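Local structure of adhesion and penetration protein autotransporter (Haemophilus influenzae, 3SYJ) at residues H600-K603 with R604-E607. The protein promotes bacterial adherence to host cells and invasion, self-associates into bacterial aggregates, and is probably a serine protease whose passenger domain is largely a beta-helix. Numbering follows the deposited sequence.
Sequences HLNK and RWSE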
# COMPACT_ATOMS: atom_id res chain seq x y z
N HIS A 600 -3.29 59.54 -10.64
CA HIS A 600 -3.34 60.59 -11.65
C HIS A 600 -2.46 61.80 -11.31
O HIS A 600 -2.40 62.75 -12.08
CB HIS A 600 -4.77 61.09 -11.84
CG HIS A 600 -5.71 60.08 -12.42
ND1 HIS A 600 -5.91 59.94 -13.78
CD2 HIS A 600 -6.52 59.17 -11.83
CE1 HIS A 600 -6.80 58.98 -13.99
NE2 HIS A 600 -7.18 58.50 -12.83
N LEU A 601 -1.79 61.79 -10.16
CA LEU A 601 -1.04 62.97 -9.74
C LEU A 601 0.20 63.27 -10.60
O LEU A 601 0.85 62.36 -11.12
CB LEU A 601 -0.66 62.88 -8.25
CG LEU A 601 -1.81 62.86 -7.24
CD1 LEU A 601 -1.28 62.66 -5.84
CD2 LEU A 601 -2.63 64.12 -7.34
N ASN A 602 0.53 64.55 -10.74
CA ASN A 602 1.73 64.94 -11.48
C ASN A 602 3.00 64.58 -10.72
O ASN A 602 2.95 64.09 -9.59
CB ASN A 602 1.72 66.43 -11.82
CG ASN A 602 1.80 67.32 -10.59
OD1 ASN A 602 2.25 66.90 -9.52
ND2 ASN A 602 1.35 68.57 -10.73
N LYS A 603 4.14 64.83 -11.36
CA LYS A 603 5.45 64.54 -10.78
C LYS A 603 5.57 65.06 -9.36
O LYS A 603 5.99 64.34 -8.45
CB LYS A 603 6.54 65.21 -11.63
CG LYS A 603 7.33 64.28 -12.53
CD LYS A 603 8.64 63.89 -11.86
CE LYS A 603 9.72 63.63 -12.90
NZ LYS A 603 11.08 63.86 -12.33
N ARG A 604 5.18 66.31 -9.17
CA ARG A 604 5.39 67.01 -7.91
C ARG A 604 4.65 66.40 -6.74
O ARG A 604 5.24 66.05 -5.72
CB ARG A 604 4.99 68.48 -8.05
CG ARG A 604 5.04 69.24 -6.74
CD ARG A 604 4.48 70.63 -6.91
NE ARG A 604 4.57 71.40 -5.68
CZ ARG A 604 4.12 72.64 -5.55
NH1 ARG A 604 3.53 73.25 -6.58
NH2 ARG A 604 4.25 73.28 -4.39
N TRP A 605 3.34 66.28 -6.88
CA TRP A 605 2.53 65.80 -5.77
C TRP A 605 2.65 64.29 -5.56
O TRP A 605 2.49 63.81 -4.44
CB TRP A 605 1.09 66.30 -5.87
CG TRP A 605 1.04 67.77 -5.55
CD1 TRP A 605 1.47 68.38 -4.39
CD2 TRP A 605 0.57 68.81 -6.39
NE1 TRP A 605 1.28 69.73 -4.46
CE2 TRP A 605 0.72 70.03 -5.68
CE3 TRP A 605 0.01 68.85 -7.67
CZ2 TRP A 605 0.34 71.25 -6.21
CZ3 TRP A 605 -0.36 70.07 -8.20
CH2 TRP A 605 -0.19 71.26 -7.47
N SER A 606 2.98 63.56 -6.62
CA SER A 606 3.35 62.15 -6.47
C SER A 606 4.58 62.01 -5.58
O SER A 606 4.62 61.15 -4.70
CB SER A 606 3.61 61.52 -7.84
OG SER A 606 2.43 61.44 -8.61
N GLU A 607 5.59 62.85 -5.82
CA GLU A 607 6.82 62.81 -5.04
C GLU A 607 6.56 63.17 -3.58
O GLU A 607 7.13 62.58 -2.67
CB GLU A 607 7.87 63.75 -5.63
CG GLU A 607 8.65 63.14 -6.78
CD GLU A 607 9.18 64.19 -7.73
OE1 GLU A 607 9.55 65.29 -7.26
OE2 GLU A 607 9.22 63.92 -8.95
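N602 caps the first turn of helix 603-609: its OD1 accepts from W605 N at 2.9 Å, and an N-H...O angle of 173° shows a nearly straight bond. A chi1 of 66°, which sets CG between the backbone N and the carbonyl carbon, folds the side chain back over the turn. The amide then lies almost parallel to the W605 indole, the planes 13° apart, and ND2 comes to 3.4 Å from CE3 of that ring. The N602 carbonyl is gripped twice by S606. S606 N reaches N602 O at 3.0 Å as the i to i+4 helix bond, whereas S606 OG approaches the same O at 2.9 Å from above the carbonyl plane.

The buried, closely packed part is L601 with S606. L601 CB lies 3.4 Å from S606 OG, which donates to N602 O and accepts from N599 ND2; Y9, Y177 and V171 flank L601, while the W605 ring meets W161 roughly at right angles. These neighbours place the short helix, in the excursion between strands 586-593 and 622-629 of the beta-solenoid region, against the N-terminal protease-like region. On the solvent side E607 N still bonds to K603 O at 3.0 Å. E607 OE2 lies beside the aliphatic chain, 3.0 Å from K603 CD, but 3.9 Å from K603 NZ, so the charges meet only in a long salt bridge.

The helix thus probably owes its start to bonds satisfying W605 N and N602 O, with at most a weak contribution from the exposed ion pair.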